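Long-range contacts in N-acetylmuramoyl-L-alanine amidase (Mycobacteroides abscessus, PDB 7AGL), which probably hydrolyses the amide bond between N-acetylmuramic acid and L-alanine in peptidoglycan, as a zinc-dependent amidase: residues V10-G15 and L61-L66; I93-N98 and A173-V178; D143-A148 and A204-Q209. All coordinates share one frame; numbering follows the deposited sequence. Where two conformers were deposited one is given.

Overall arrangement
All three contacts are built around the mixed six-stranded sheet of the amidase fold. Contact 1 is the most buried and purely apolar, with helix 51-68 lying on strand 9-14. Contact 2 uses the opposite face of the sheet: helix 87-96 covers Val11 and Asp13 there and reaches the start of strand 177-184 through charged and polar groups, running from a buried ion pair to partly exposed amide and imidazole groups. Contact 3 joins two helices, 132-147 and 197-215, its small apolar centre giving way to a water bridge at the surface. Contacts 1 and 3 meet where Ile62 and Gln65 pack on helix 197-215; contact 1 touches contact 2 through Val11, Asp13 and Glu94.

Contact 1. Residues V10-G15 and L61-L66; sequences VVLDPG and LIRQQL
Leu12 pushes its isobutyl group from strand 10-14 into the turn of helix 61-66 formed by Ile62, Arg63 and Leu66, the strand-helix packing of a beta-alpha-beta crossover: helix 51-68 follows strand 9-14 and precedes its parallel neighbour 72-75 in the chain. The two segments run nearly antiparallel, at 165°, with their axes 9.7 Å apart, a spacing that branched aliphatic residues fill well. In Leu12, CG stands anti to the carbonyl carbon (chi1 -60°), and the two methyls divide the work beyond it. CD1 settles on the helix backbone, 3.6 Å from Arg63 N, and touches Arg63 CB. CD1 also lies 3.7 Å from Ile62 CG2, while Leu12 CD2 meets the same CG2 at 3.8 Å, so this one methyl of Ile62 rests against both branches of the leucine. Arginine suits its place here because only the root of its side chain lines the contact; the rest leads off. On the opposite face of the strand, Asp13 binds Arg90, Thr76 and Ser104, and Val11 also turns from the helix. Two residues before Leu12 on the same face of the strand, Val10 has CG1 anti to its backbone N (chi1 175°), and its side chain crosses that of Leu66 at about a right angle. Leu66 CD1 is shared, lying 4.2 Å from Leu12 CD1 and 4.0 Å from Val10 CG1.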
loop_
_atom_site.group_PDB
_atom_site.type_symbol
_atom_site.label_atom_id
_atom_site.label_comp_id
_atom_site.label_asym_id
_atom_site.label_seq_id
_atom_site.Cartn_x
_atom_site.Cartn_y
_atom_site.Cartn_z
ATOM N N VAL A 10 11.944 -6.891 -2.685
ATOM C CA VAL A 10 10.669 -6.193 -2.547
ATOM C C VAL A 10 10.624 -5.526 -1.173
ATOM O O VAL A 10 10.940 -6.173 -0.162
ATOM C CB VAL A 10 9.475 -7.151 -2.729
ATOM C CG1 VAL A 10 8.140 -6.433 -2.464
ATOM C CG2 VAL A 10 9.508 -7.750 -4.144
ATOM N N VAL A 11 10.227 -4.240 -1.134
ATOM C CA VAL A 11 9.992 -3.527 0.128
ATOM C C VAL A 11 8.489 -3.346 0.316
ATOM O O VAL A 11 7.761 -2.986 -0.628
ATOM C CB VAL A 11 10.715 -2.160 0.199
ATOM C CG1 VAL A 11 10.570 -1.558 1.591
ATOM C CG2 VAL A 11 12.184 -2.311 -0.153
ATOM N N LEU A 12 8.026 -3.603 1.541
ATOM C CA LEU A 12 6.605 -3.573 1.879
ATOM C C LEU A 12 6.355 -2.482 2.902
ATOM O O LEU A 12 7.083 -2.390 3.897
ATOM C CB LEU A 12 6.159 -4.923 2.452
ATOM C CG LEU A 12 6.348 -6.128 1.530
ATOM C CD1 LEU A 12 6.070 -7.431 2.283
ATOM C CD2 LEU A 12 5.425 -6.005 0.322
ATOM N N ASP A 13 5.321 -1.670 2.677
ATOM C CA ASP A 13 5.017 -0.550 3.576
ATOM C C ASP A 13 3.615 -0.694 4.156
ATOM O O ASP A 13 2.624 -0.390 3.461
ATOM C CB ASP A 13 5.147 0.775 2.813
ATOM C CG ASP A 13 4.581 1.953 3.586
ATOM O OD1 ASP A 13 4.868 2.022 4.796
ATOM O OD2 ASP A 13 3.875 2.790 2.968
ATOM N N PRO A 14 3.460 -1.180 5.424
ATOM C CA PRO A 14 2.135 -1.153 6.062
ATOM C C PRO A 14 1.807 0.266 6.500
ATOM O O PRO A 14 2.438 0.826 7.404
ATOM C CB PRO A 14 2.298 -2.112 7.254
ATOM C CG PRO A 14 3.788 -2.210 7.518
ATOM C CD PRO A 14 4.530 -1.559 6.374
ATOM N N GLY A 15 0.806 0.855 5.843
ATOM C CA GLY A 15 0.551 2.272 6.021
ATOM C C GLY A 15 0.212 2.632 7.456
ATOM O O GLY A 15 -0.403 1.858 8.189
ATOM N N LEU A 61 1.811 -11.082 6.429
ATOM C CA LEU A 61 1.465 -12.261 5.645
ATOM C C LEU A 61 2.076 -12.193 4.251
ATOM O O LEU A 61 2.563 -13.206 3.732
ATOM C CB LEU A 61 -0.059 -12.409 5.565
ATOM C CG LEU A 61 -0.764 -12.621 6.905
ATOM C CD1 LEU A 61 -2.266 -12.540 6.689
ATOM C CD2 LEU A 61 -0.380 -13.968 7.536
ATOM N N ILE A 62 2.055 -11.008 3.628
ATOM C CA ILE A 62 2.729 -10.830 2.339
ATOM C C ILE A 62 4.209 -11.177 2.460
ATOM O O ILE A 62 4.761 -11.915 1.628
ATOM C CB ILE A 62 2.540 -9.393 1.819
ATOM C CG1 ILE A 62 1.062 -9.120 1.522
ATOM C CG2 ILE A 62 3.361 -9.187 0.559
ATOM C CD1 ILE A 62 0.766 -7.643 1.307
ATOM N N ARG A 63 4.873 -10.646 3.495
ATOM C CA ARG A 63 6.311 -10.872 3.663
ATOM C C ARG A 63 6.616 -12.354 3.782
ATOM O O ARG A 63 7.536 -12.867 3.136
ATOM C CB ARG A 63 6.852 -10.138 4.898
ATOM C CG ARG A 63 8.396 -10.069 4.870
ATOM C CD ARG A 63 9.154 -10.588 6.115
ATOM N NE ARG A 63 8.502 -11.651 6.879
ATOM C CZ ARG A 63 8.885 -12.930 6.913
ATOM N NH1 ARG A 63 9.922 -13.351 6.202
ATOM N NH2 ARG A 63 8.221 -13.800 7.672
ATOM N N GLN A 64 5.842 -13.060 4.606
ATOM C CA GLN A 64 6.074 -14.483 4.806
ATOM C C GLN A 64 5.958 -15.257 3.495
ATOM O O GLN A 64 6.779 -16.144 3.213
ATOM C CB GLN A 64 5.083 -15.007 5.843
ATOM C CG GLN A 64 5.331 -16.429 6.313
ATOM C CD GLN A 64 4.199 -16.939 7.191
ATOM O OE1 GLN A 64 3.137 -16.311 7.287
ATOM N NE2 GLN A 64 4.419 -18.085 7.837
ATOM N N GLN A 65 4.947 -14.936 2.680
ATOM C CA GLN A 65 4.767 -15.636 1.412
ATOM C C GLN A 65 5.905 -15.328 0.448
ATOM O O GLN A 65 6.413 -16.229 -0.231
ATOM C CB GLN A 65 3.416 -15.257 0.801
ATOM C CG GLN A 65 2.211 -15.642 1.658
ATOM C CD GLN A 65 0.902 -15.096 1.109
ATOM O OE1 GLN A 65 0.733 -14.952 -0.103
ATOM N NE2 GLN A 65 -0.032 -14.793 1.999
ATOM N N LEU A 66 6.330 -14.061 0.384
ATOM C CA LEU A 66 7.429 -13.695 -0.508
ATOM C C LEU A 66 8.723 -14.375 -0.089
ATOM O O LEU A 66 9.477 -14.866 -0.940
ATOM C CB LEU A 66 7.623 -12.173 -0.542
ATOM C CG LEU A 66 6.524 -11.382 -1.256
ATOM C CD1 LEU A 66 6.741 -9.892 -1.026
ATOM C CD2 LEU A 66 6.516 -11.736 -2.754
#

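Contact 2. Residues I93-N98 and A173-V178; sequences IENSYN and AQHPKV
Asn95 lays its amide across the backbone and CB-CG arm of Gln174, the two amide planes 75° apart. Its OD1 accepts Gln174 N at 3.0 Å, with the donor standing above the carbonyl plane, and takes a second, weak bond from His175 ND1 at 3.3 Å, in the plane of the imidazole at its edge. Asn95 ND2 donates to Leu172 O, just before the segment, so both ends of the amide hold consecutive parts of one loop, a task for which asparagine, donor and acceptor in one short group, is well suited. The far side of the His175 ring reaches Asn98, whose OD1 lies 3.1 Å from His175 NE2 in another weak bond, while Asn98 C sits over one ring face near the rim. Asn98 follows the end of helix 87-96 with positive phi (43°), a conformation asparagine tolerates readily. Deeper in, the fully extended Lys177 meets Glu94 at about a right angle in a salt bridge. Lys177 NZ donates to the syn lone pair of Glu94 OE1 at 2.7 Å; a water that donates to Glu94 OE2 and Gly169 O give the ammonium three acceptors in all. The chemistry implies that the buried charges compensate each other, so Glu94 and Lys177 are probably both ionised; the imidazole may carry both protons, though its weak bonds leave this tentative.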
loop_
_atom_site.group_PDB
_atom_site.type_symbol
_atom_site.label_atom_id
_atom_site.label_comp_id
_atom_site.label_asym_id
_atom_site.label_seq_id
_atom_site.Cartn_x
_atom_site.Cartn_y
_atom_site.Cartn_z
ATOM N N ILE A 93 13.596 5.027 3.080
ATOM C CA ILE A 93 13.933 3.665 3.490
ATOM C C ILE A 93 13.719 2.702 2.329
ATOM O O ILE A 93 14.578 1.868 2.023
ATOM C CB ILE A 93 13.111 3.248 4.728
ATOM C CG1 ILE A 93 13.547 4.022 5.990
ATOM C CG2 ILE A 93 13.214 1.737 4.944
ATOM C CD1 ILE A 93 12.490 3.978 7.078
ATOM N N GLU A 94 12.569 2.816 1.648
ATOM C CA GLU A 94 12.312 1.961 0.490
ATOM C C GLU A 94 13.414 2.098 -0.547
ATOM O O GLU A 94 13.949 1.096 -1.040
ATOM C CB GLU A 94 10.954 2.309 -0.125
ATOM C CG GLU A 94 9.789 1.945 0.766
ATOM C CD GLU A 94 8.527 2.739 0.453
ATOM O OE1 GLU A 94 8.543 3.564 -0.492
ATOM O OE2 GLU A 94 7.517 2.534 1.161
ATOM N N ASN A 95 13.755 3.338 -0.905
ATOM C CA ASN A 95 14.741 3.555 -1.959
ATOM C C ASN A 95 16.106 3.002 -1.567
ATOM O O ASN A 95 16.859 2.543 -2.434
ATOM C CB ASN A 95 14.828 5.048 -2.288
ATOM C CG ASN A 95 13.587 5.555 -2.995
ATOM O OD1 ASN A 95 12.903 4.799 -3.704
ATOM N ND2 ASN A 95 13.278 6.836 -2.804
ATOM N N SER A 96 16.425 2.989 -0.267
ATOM C CA SER A 96 17.744 2.555 0.186
ATOM C C SER A 96 18.011 1.075 -0.080
ATOM O O SER A 96 19.171 0.657 -0.056
ATOM C CB SER A 96 17.914 2.851 1.684
ATOM O OG SER A 96 17.256 1.887 2.501
ATOM N N TYR A 97 16.984 0.280 -0.356
ATOM C CA TYR A 97 17.173 -1.145 -0.618
ATOM C C TYR A 97 17.376 -1.470 -2.099
ATOM O O TYR A 97 17.501 -2.650 -2.441
ATOM C CB TYR A 97 15.981 -1.944 -0.082
ATOM C CG TYR A 97 15.947 -2.058 1.426
ATOM C CD1 TYR A 97 16.781 -2.959 2.086
ATOM C CD2 TYR A 97 15.082 -1.274 2.194
ATOM C CE1 TYR A 97 16.770 -3.071 3.469
ATOM C CE2 TYR A 97 15.046 -1.398 3.581
ATOM C CZ TYR A 97 15.898 -2.297 4.211
ATOM O OH TYR A 97 15.885 -2.425 5.591
ATOM N N ASN A 98 17.436 -0.461 -2.976
ATOM C CA ASN A 98 17.455 -0.684 -4.422
ATOM C C ASN A 98 16.450 -1.760 -4.854
ATOM O O ASN A 98 16.804 -2.680 -5.608
ATOM C CB ASN A 98 18.868 -1.061 -4.873
ATOM C CG ASN A 98 19.071 -0.869 -6.362
ATOM O OD1 ASN A 98 18.319 -0.145 -7.012
ATOM N ND2 ASN A 98 20.103 -1.511 -6.910
ATOM N N ALA A 173 9.154 8.021 -5.035
ATOM C CA ALA A 173 9.654 6.694 -5.373
ATOM C C ALA A 173 10.715 6.757 -6.469
ATOM O O ALA A 173 10.530 7.432 -7.486
ATOM C CB ALA A 173 8.497 5.800 -5.824
ATOM N N GLN A 174 11.833 6.049 -6.257
ATOM C CA GLN A 174 12.862 5.877 -7.281
ATOM C C GLN A 174 12.820 4.496 -7.940
ATOM O O GLN A 174 13.675 4.192 -8.786
ATOM C CB GLN A 174 14.252 6.137 -6.668
ATOM C CG GLN A 174 14.393 7.541 -6.082
ATOM C CD GLN A 174 14.276 8.621 -7.151
ATOM O OE1 GLN A 174 14.837 8.498 -8.237
ATOM N NE2 GLN A 174 13.520 9.665 -6.852
ATOM N N HIS A 175 11.854 3.663 -7.581
ATOM C CA HIS A 175 11.709 2.300 -8.070
ATOM C C HIS A 175 10.227 2.050 -8.282
ATOM O O HIS A 175 9.395 2.798 -7.761
ATOM C CB HIS A 175 12.308 1.298 -7.072
ATOM C CG HIS A 175 13.741 1.589 -6.763
ATOM N ND1 HIS A 175 14.123 2.466 -5.770
ATOM C CD2 HIS A 175 14.876 1.222 -7.401
ATOM C CE1 HIS A 175 15.441 2.583 -5.771
ATOM N NE2 HIS A 175 15.922 1.833 -6.746
ATOM N N PRO A 176 9.861 1.025 -9.059
ATOM C CA PRO A 176 8.432 0.799 -9.319
ATOM C C PRO A 176 7.673 0.578 -8.017
ATOM O O PRO A 176 8.075 -0.222 -7.160
ATOM C CB PRO A 176 8.423 -0.449 -10.211
ATOM C CG PRO A 176 9.764 -0.452 -10.863
ATOM C CD PRO A 176 10.696 0.055 -9.794
ATOM N N LYS A 177 6.573 1.306 -7.862
ATOM C CA LYS A 177 5.862 1.306 -6.591
ATOM C C LYS A 177 4.375 1.497 -6.844
ATOM O O LYS A 177 3.981 2.257 -7.726
ATOM C CB LYS A 177 6.392 2.416 -5.660
ATOM C CG LYS A 177 5.631 2.496 -4.319
ATOM C CD LYS A 177 6.189 3.582 -3.414
ATOM C CE LYS A 177 5.447 3.594 -2.092
ATOM N NZ LYS A 177 6.111 4.531 -1.109
ATOM N N VAL A 178 3.550 0.800 -6.061
ATOM C CA VAL A 178 2.116 1.037 -6.053
ATOM C C VAL A 178 1.660 1.114 -4.607
ATOM O O VAL A 178 2.306 0.570 -3.698
ATOM C CB VAL A 178 1.326 -0.055 -6.831
ATOM C CG1 VAL A 178 1.704 -0.030 -8.310
ATOM C CG2 VAL A 178 1.564 -1.441 -6.224
HETATM O O HOH W 1 5.917 4.355 1.841
HETATM O O HOH W 2 10.527 3.157 -4.903
#

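Contact 3. Residues D143-A148 and A204-Q209; sequences DSLQAA and AQAVVQ
Gln209 and Ser144 face each other where helix segments 143-147 and 204-209 cross at 140°, and the glutamine reaches on from there to Ala148. Its CB starts 4.5 Å from Ser144 CB, a loose approach. CG is then set anti to the carbonyl carbon (chi1 -77°), and with the chain extended beyond it (chi2 167°) CG and CD serve as the span that carries the amide over to the C-terminal end of the other helix. At the tip, Gln209 OE1 lies 3.8 Å from Ala148 CB and receives a water proton at 2.7 Å. The same water donates to Ser144 O at 2.6 Å, a carbonyl that also accepts Ala148 N within its own helix. A long amide suits this exposed edge, where a polar end can meet both methyl and solvent. Ser144 OG hydrogen-bonds to Thr140 O one turn earlier in its own helix, a common way for a helical serine hydroxyl to be satisfied. Towards the interior the groups are small: Ala148 CB and Ala206 CB meet at 3.6 Å, and alanine on both sides lets the axes of these segments close to 8.1 Å. Leu145 completes the apolar centre, its CD2 methyl 3.6 Å from Ala206 CB and brushing Val207 CG2. Beneath the pair lies strand 177-184, with Leu145 on Val180 and Val207 on Leu182; Leu150 covers Leu145 and Ala206, and Ala204 faces away to pack against Ile62 and Gln65 of helix 51-68.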
loop_
_atom_site.group_PDB
_atom_site.type_symbol
_atom_site.label_atom_id
_atom_site.label_comp_id
_atom_site.label_asym_id
_atom_site.label_seq_id
_atom_site.Cartn_x
_atom_site.Cartn_y
_atom_site.Cartn_z
ATOM N N ASP A 143 -4.976 -6.155 -12.316
ATOM C CA ASP A 143 -5.408 -7.384 -12.984
ATOM C C ASP A 143 -5.339 -8.593 -12.057
ATOM O O ASP A 143 -6.247 -9.431 -12.052
ATOM C CB ASP A 143 -4.547 -7.639 -14.217
ATOM C CG ASP A 143 -4.841 -6.685 -15.349
ATOM O OD1 ASP A 143 -5.855 -5.964 -15.282
ATOM O OD2 ASP A 143 -4.042 -6.653 -16.312
ATOM N N SER A 144 -4.253 -8.714 -11.292
ATOM C CA SER A 144 -4.073 -9.864 -10.411
ATOM C C SER A 144 -5.065 -9.843 -9.252
ATOM O O SER A 144 -5.598 -10.893 -8.865
ATOM C CB SER A 144 -2.637 -9.893 -9.870
ATOM O OG SER A 144 -1.686 -10.189 -10.888
ATOM N N LEU A 145 -5.312 -8.660 -8.677
ATOM C CA LEU A 145 -6.286 -8.560 -7.590
ATOM C C LEU A 145 -7.676 -8.948 -8.072
ATOM O O LEU A 145 -8.391 -9.704 -7.400
ATOM C CB LEU A 145 -6.300 -7.142 -7.010
ATOM C CG LEU A 145 -5.021 -6.686 -6.302
ATOM C CD1 LEU A 145 -5.114 -5.222 -5.851
ATOM C CD2 LEU A 145 -4.703 -7.578 -5.102
ATOM N N GLN A 146 -8.075 -8.448 -9.242
ATOM C CA GLN A 146 -9.404 -8.771 -9.749
ATOM C C GLN A 146 -9.499 -10.236 -10.161
ATOM O O GLN A 146 -10.541 -10.874 -9.959
ATOM C CB GLN A 146 -9.765 -7.853 -10.918
ATOM C CG GLN A 146 -11.170 -8.115 -11.444
ATOM C CD GLN A 146 -11.673 -7.004 -12.342
ATOM O OE1 GLN A 146 -10.890 -6.320 -13.000
ATOM N NE2 GLN A 146 -12.986 -6.807 -12.356
ATOM N N ALA A 147 -8.425 -10.787 -10.735
ATOM C CA ALA A 147 -8.434 -12.198 -11.109
ATOM C C ALA A 147 -8.551 -13.098 -9.884
ATOM O O ALA A 147 -9.117 -14.194 -9.979
ATOM C CB ALA A 147 -7.177 -12.537 -11.909
ATOM N N ALA A 148 -8.036 -12.648 -8.731
ATOM C CA ALA A 148 -8.159 -13.350 -7.456
ATOM C C ALA A 148 -9.567 -13.279 -6.868
ATOM O O ALA A 148 -9.806 -13.879 -5.811
ATOM C CB ALA A 148 -7.145 -12.790 -6.448
ATOM N N ALA A 204 -3.524 -10.930 1.117
ATOM C CA ALA A 204 -2.077 -11.029 0.964
ATOM C C ALA A 204 -1.714 -11.899 -0.232
ATOM O O ALA A 204 -0.814 -11.549 -1.003
ATOM C CB ALA A 204 -1.445 -11.582 2.248
ATOM N N GLN A 205 -2.388 -13.049 -0.385
ATOM C CA GLN A 205 -2.102 -13.940 -1.512
ATOM C C GLN A 205 -2.305 -13.221 -2.832
ATOM O O GLN A 205 -1.524 -13.400 -3.778
ATOM C CB GLN A 205 -2.999 -15.172 -1.452
ATOM C CG GLN A 205 -2.694 -16.088 -0.305
ATOM C CD GLN A 205 -3.652 -17.250 -0.272
ATOM O OE1 GLN A 205 -3.824 -17.954 -1.276
ATOM N NE2 GLN A 205 -4.305 -17.449 0.872
ATOM N N ALA A 206 -3.353 -12.398 -2.910
ATOM C CA ALA A 206 -3.659 -11.693 -4.150
ATOM C C ALA A 206 -2.589 -10.657 -4.461
ATOM O O ALA A 206 -2.150 -10.540 -5.609
ATOM C CB ALA A 206 -5.034 -11.034 -4.050
ATOM N N VAL A 207 -2.156 -9.899 -3.446
ATOM C CA VAL A 207 -1.058 -8.955 -3.637
ATOM C C VAL A 207 0.195 -9.685 -4.095
ATOM O O VAL A 207 0.893 -9.234 -5.016
ATOM C CB VAL A 207 -0.821 -8.160 -2.342
ATOM C CG1 VAL A 207 0.468 -7.325 -2.430
ATOM C CG2 VAL A 207 -2.041 -7.270 -2.065
ATOM N N VAL A 208 0.508 -10.823 -3.460
ATOM C CA VAL A 208 1.680 -11.592 -3.866
ATOM C C VAL A 208 1.567 -12.018 -5.328
ATOM O O VAL A 208 2.542 -11.941 -6.080
ATOM C CB VAL A 208 1.885 -12.798 -2.927
ATOM C CG1 VAL A 208 2.889 -13.777 -3.519
ATOM C CG2 VAL A 208 2.371 -12.307 -1.563
ATOM N N GLN A 209 0.382 -12.468 -5.757
ATOM C CA GLN A 209 0.203 -12.818 -7.167
ATOM C C GLN A 209 0.502 -11.629 -8.076
ATOM O O GLN A 209 1.124 -11.785 -9.133
ATOM C CB GLN A 209 -1.216 -13.346 -7.407
ATOM C CG GLN A 209 -1.384 -14.770 -6.929
ATOM C CD GLN A 209 -2.832 -15.221 -6.853
ATOM O OE1 GLN A 209 -3.762 -14.432 -7.018
ATOM N NE2 GLN A 209 -3.025 -16.505 -6.592
HETATM O O HOH W 3 -4.547 -13.216 -9.288
#